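Local coordinates for possible protein of nuclear scaffold (PDB 3KAE), which probably acts as the Cdc27 subunit of the anaphase-promoting complex (APC/C), its N-terminal domain forming a homodimer of tetratricopeptide repeats, at residues 4-9 / 33-38; 10-13 / 19-22. All blocks are in the same frame, centred on the assembly; numbering follows the deposited sequence.

Contact 1: residues 4-9 / 33-38; sequences KLIGKI and PEYRML
The hydroxyl of Tyr35, hydrogen-bonded to the backbone N of Asp100, anchors the far end of the ring whose face receives Ile6. The delta methyl of Ile6 sits 4.2 Å from the centroid of the Tyr35 ring, with CD1 23° off the ring normal. That makes it a CH-pi contact from above the plane, displaced toward the rim: the nearest ring atom to Ile6 CD1 is CE1 of Tyr35, at 3.9 Å. The two side chains cross at about a right angle. In Ile6, CG1 stands beside the backbone N, and a second bend at chi2, -57°, carries CD1 over the ring. Tyr35 is the N-cap residue, just before helix 36-45, and its side chain is directed toward helix 5-14.

One turn further on, the contact is purely aliphatic. Leu38 extends with CG anti to the backbone N, chi1 176°, and meets Ile9 tip to tip. Its CD2 lies 4.0 Å from CG2 of Ile9 and 4.1 Å from CD1 of Ile9, facing both methyls. The same Leu38 CD2 also approaches CD1 of Ile6, at 4.2 Å.

The pairings Ile6-Tyr35 and Ile9-Leu38 follow each other in the same order along both segments, with the chains running the same way. This is the stacking of tetratricopeptide repeats, where a helix packs beside the second helix after it in sequence. Helix 18-31, which comes between in sequence, also packs here: its Leu28 touches Ile6 and its Leu24 touches Ile9. Ile103 of helix 101-104 packs on Ile6, Tyr35 and Leu38 alike.

Contact 2: residues 10-13 / 19-22; sequences CKSI and ETAI
Ser12 and Ala21 meet in a close, buried packing of two successive antiparallel helices, 5-14 and 18-31, near the turn that joins them. No hydrogen bond spans the two segments; mostly small side chains meet. The CA atoms of Ser12 and Ala21 come within 5.6 Å, and their CB atoms touch at 4.0 Å, a hydroxymethyl carbon against a methyl where the backbones are near.

Ser12 OG lies beside the methyl of Thr20, 3.5 Å from its CG2, in a van der Waals contact. The hydroxyl is bonded to O of Lys8, one turn back in its own helix; OG stands beside its backbone N, chi1 -53°, and from there it can reach that carbonyl. The polar group is thus satisfied within its own helix. Antiparallel neighbouring helices packed in this way are a feature of the tetratricopeptide repeat fold, and small residues where the two helices come close are consistent with that motif.

Alongside, CG1 of Ile13 rests on Ala21 CB at 4.2 Å, and Val42 of helix 36-45 packs against both residues. Thr20 divides its branches: CG2 faces helix 5-14, while OG1 is hydrogen-bonded to Asp17, just ahead of its helix, and to the backbone N of Phe147 of the second subunit.

How the contacts relate
Both contacts draw on helix 5-14, at its first turns in contact 1 and its last in contact 2, and they join directly where Ile9 CG2 meets Ala21 CB at 4.1 Å. Contact 2 links sequence neighbours and is nested within the loop that contact 1 closes; through the two, helix 5-14 packs on both helix 18-31 and helix 36-45. Their chemistry differs with spacing: the wider gap of contact 1 is filled by branched aliphatic side chains and an aromatic ring and is only partly buried, whereas contact 2 is buried and relies largely on small residues, with Ile13 beside them. Both segment pairs also reach the second subunit, contact 1 through Leu5 alone.

Contact 1: residues 4-9 / 33-38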
loop_
_atom_site.group_PDB
_atom_site.type_symbol
_atom_site.label_atom_id
_atom_site.label_comp_id
_atom_site.label_asym_id
_atom_site.label_seq_id
_atom_site.Cartn_x
_atom_site.Cartn_y
_atom_site.Cartn_z
ATOM N N LYS C 4 12.667 -15.592 12.675
ATOM C CA LYS C 4 13.289 -14.300 12.429
ATOM C C LYS C 4 12.771 -13.681 11.136
ATOM O O LYS C 4 12.912 -12.470 10.923
ATOM C CB LYS C 4 14.814 -14.440 12.365
ATOM N N LEU C 5 12.182 -14.518 10.278
ATOM C CA LEU C 5 11.669 -14.053 8.994
ATOM C C LEU C 5 10.596 -12.955 9.173
ATOM O O LEU C 5 10.429 -12.095 8.311
ATOM C CB LEU C 5 11.122 -15.220 8.160
ATOM C CG LEU C 5 12.145 -16.100 7.418
ATOM C CD1 LEU C 5 11.513 -17.300 6.674
ATOM C CD2 LEU C 5 12.972 -15.257 6.452
ATOM N N ILE C 6 9.884 -12.988 10.296
ATOM C CA ILE C 6 8.822 -12.023 10.550
ATOM C C ILE C 6 9.369 -10.602 10.602
ATOM O O ILE C 6 8.967 -9.733 9.819
ATOM C CB ILE C 6 8.069 -12.318 11.860
ATOM C CG1 ILE C 6 7.234 -13.592 11.718
ATOM C CG2 ILE C 6 7.153 -11.158 12.205
ATOM C CD1 ILE C 6 6.258 -13.514 10.575
ATOM N N GLY C 7 10.296 -10.364 11.519
ATOM C CA GLY C 7 10.871 -9.035 11.654
ATOM C C GLY C 7 11.383 -8.491 10.335
ATOM O O GLY C 7 11.273 -7.296 10.061
ATOM N N LYS C 8 11.938 -9.377 9.514
ATOM C CA LYS C 8 12.465 -8.987 8.216
ATOM C C LYS C 8 11.357 -8.644 7.231
ATOM O O LYS C 8 11.550 -7.817 6.346
ATOM C CB LYS C 8 13.340 -10.105 7.631
ATOM N N ILE C 9 10.219 -9.324 7.352
ATOM C CA ILE C 9 9.096 -9.048 6.475
ATOM C C ILE C 9 8.510 -7.675 6.833
ATOM O O ILE C 9 8.279 -6.847 5.953
ATOM C CB ILE C 9 8.025 -10.157 6.552
ATOM C CG1 ILE C 9 8.533 -11.428 5.889
ATOM C CG2 ILE C 9 6.714 -9.705 5.865
ATOM C CD1 ILE C 9 7.743 -12.705 6.230
ATOM N N PRO C 33 1.942 -21.876 8.944
ATOM C CA PRO C 33 0.780 -21.654 8.071
ATOM C C PRO C 33 -0.167 -20.582 8.605
ATOM O O PRO C 33 -0.984 -20.056 7.848
ATOM C CB PRO C 33 0.066 -23.006 8.071
ATOM C CG PRO C 33 1.100 -23.996 8.524
ATOM C CD PRO C 33 1.980 -23.250 9.470
ATOM N N GLU C 34 -0.066 -20.278 9.898
ATOM C CA GLU C 34 -0.921 -19.271 10.530
ATOM C C GLU C 34 -0.596 -17.888 9.964
ATOM O O GLU C 34 -0.910 -16.870 10.566
ATOM C CB GLU C 34 -0.717 -19.266 12.050
ATOM C CG GLU C 34 -0.694 -20.654 12.713
ATOM C CD GLU C 34 0.682 -21.344 12.682
ATOM O OE1 GLU C 34 1.730 -20.657 12.670
ATOM O OE2 GLU C 34 0.710 -22.594 12.691
ATOM N N TYR C 35 0.038 -17.867 8.799
ATOM C CA TYR C 35 0.591 -16.646 8.251
ATOM C C TYR C 35 0.279 -16.489 6.778
ATOM O O TYR C 35 0.894 -15.654 6.113
ATOM C CB TYR C 35 2.116 -16.627 8.440
ATOM C CG TYR C 35 2.562 -16.350 9.860
ATOM C CD1 TYR C 35 2.375 -15.089 10.432
ATOM C CD2 TYR C 35 3.176 -17.343 10.631
ATOM C CE1 TYR C 35 2.776 -14.821 11.730
ATOM C CE2 TYR C 35 3.584 -17.090 11.937
ATOM C CZ TYR C 35 3.379 -15.822 12.481
ATOM O OH TYR C 35 3.771 -15.539 13.775
ATOM N N ARG C 36 -0.639 -17.299 6.252
ATOM C CA ARG C 36 -0.974 -17.180 4.834
ATOM C C ARG C 36 -1.700 -15.847 4.592
ATOM O O ARG C 36 -1.745 -15.327 3.474
ATOM C CB ARG C 36 -1.850 -18.336 4.362
ATOM C CG ARG C 36 -1.976 -18.394 2.839
ATOM C CD ARG C 36 -2.982 -19.445 2.383
ATOM N NE ARG C 36 -2.532 -20.815 2.653
ATOM C CZ ARG C 36 -1.567 -21.432 1.974
ATOM N NH1 ARG C 36 -0.938 -20.804 0.985
ATOM N NH2 ARG C 36 -1.225 -22.677 2.288
ATOM N N MET C 37 -2.280 -15.317 5.659
ATOM C CA MET C 37 -2.923 -14.027 5.619
ATOM C C MET C 37 -1.869 -13.007 5.213
ATOM O O MET C 37 -2.092 -12.210 4.305
ATOM C CB MET C 37 -3.497 -13.703 7.000
ATOM C CG MET C 37 -4.512 -12.554 7.060
ATOM S SD MET C 37 -5.891 -12.658 5.891
ATOM C CE MET C 37 -5.429 -11.350 4.737
ATOM N N LEU C 38 -0.710 -13.073 5.870
ATOM C CA LEU C 38 0.394 -12.123 5.663
ATOM C C LEU C 38 0.837 -12.061 4.204
ATOM O O LEU C 38 1.082 -10.984 3.642
ATOM C CB LEU C 38 1.587 -12.505 6.546
ATOM C CG LEU C 38 2.878 -11.686 6.420
ATOM C CD1 LEU C 38 2.605 -10.187 6.532
ATOM C CD2 LEU C 38 3.878 -12.103 7.480
#

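Contact 2: residues 10-13 / 19-22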
loop_
_atom_site.group_PDB
_atom_site.type_symbol
_atom_site.label_atom_id
_atom_site.label_comp_id
_atom_site.label_asym_id
_atom_site.label_seq_id
_atom_site.Cartn_x
_atom_site.Cartn_y
_atom_site.Cartn_z
ATOM N N CYS C 10 8.306 -7.438 8.128
ATOM C CA CYS C 10 7.795 -6.160 8.605
ATOM C C CYS C 10 8.697 -5.048 8.117
ATOM O O CYS C 10 8.232 -4.028 7.595
ATOM C CB CYS C 10 7.729 -6.139 10.122
ATOM S SG CYS C 10 6.450 -7.226 10.768
ATOM N N LYS C 11 9.998 -5.264 8.258
ATOM C CA LYS C 11 10.950 -4.268 7.808
ATOM C C LYS C 11 10.849 -3.996 6.317
ATOM O O LYS C 11 10.978 -2.848 5.882
ATOM C CB LYS C 11 12.382 -4.636 8.205
ATOM C CG LYS C 11 13.322 -3.450 8.099
ATOM C CD LYS C 11 14.732 -3.798 8.535
ATOM C CE LYS C 11 14.835 -3.975 10.040
ATOM N NZ LYS C 11 16.235 -4.298 10.454
ATOM N N SER C 12 10.596 -5.041 5.532
ATOM C CA SER C 12 10.456 -4.878 4.088
ATOM C C SER C 12 9.176 -4.134 3.701
ATOM O O SER C 12 9.141 -3.424 2.684
ATOM C CB SER C 12 10.474 -6.249 3.386
ATOM O OG SER C 12 11.613 -6.997 3.750
ATOM N N ILE C 13 8.120 -4.341 4.485
ATOM C CA ILE C 13 6.861 -3.644 4.235
ATOM C C ILE C 13 7.064 -2.151 4.507
ATOM O O ILE C 13 6.819 -1.321 3.649
ATOM C CB ILE C 13 5.737 -4.220 5.100
ATOM C CG1 ILE C 13 5.419 -5.641 4.613
ATOM C CG2 ILE C 13 4.506 -3.313 5.042
ATOM C CD1 ILE C 13 4.887 -6.578 5.681
ATOM N N GLU C 19 8.523 -7.100 -3.003
ATOM C CA GLU C 19 9.107 -8.331 -3.580
ATOM C C GLU C 19 9.841 -9.162 -2.522
ATOM O O GLU C 19 9.637 -10.367 -2.386
ATOM C CB GLU C 19 10.044 -8.010 -4.739
ATOM C CG GLU C 19 9.358 -7.318 -5.937
ATOM C CD GLU C 19 8.186 -8.110 -6.482
ATOM O OE1 GLU C 19 8.029 -9.283 -6.098
ATOM O OE2 GLU C 19 7.416 -7.563 -7.300
ATOM N N THR C 20 10.667 -8.515 -1.725
ATOM C CA THR C 20 11.325 -9.224 -0.639
ATOM C C THR C 20 10.314 -9.815 0.333
ATOM O O THR C 20 10.449 -10.952 0.762
ATOM C CB THR C 20 12.286 -8.305 0.111
ATOM O OG1 THR C 20 13.286 -7.856 -0.799
ATOM C CG2 THR C 20 12.923 -9.012 1.264
ATOM N N ALA C 21 9.293 -9.046 0.676
ATOM C CA ALA C 21 8.296 -9.489 1.646
ATOM C C ALA C 21 7.490 -10.660 1.122
ATOM O O ALA C 21 7.138 -11.563 1.868
ATOM C CB ALA C 21 7.358 -8.313 2.014
ATOM N N ILE C 22 7.146 -10.604 -0.157
ATOM C CA ILE C 22 6.443 -11.684 -0.809
ATOM C C ILE C 22 7.351 -12.955 -0.810
ATOM O O ILE C 22 6.922 -14.054 -0.444
ATOM C CB ILE C 22 6.021 -11.255 -2.227
ATOM C CG1 ILE C 22 4.944 -10.148 -2.138
ATOM C CG2 ILE C 22 5.493 -12.440 -3.013
ATOM C CD1 ILE C 22 4.646 -9.441 -3.450
#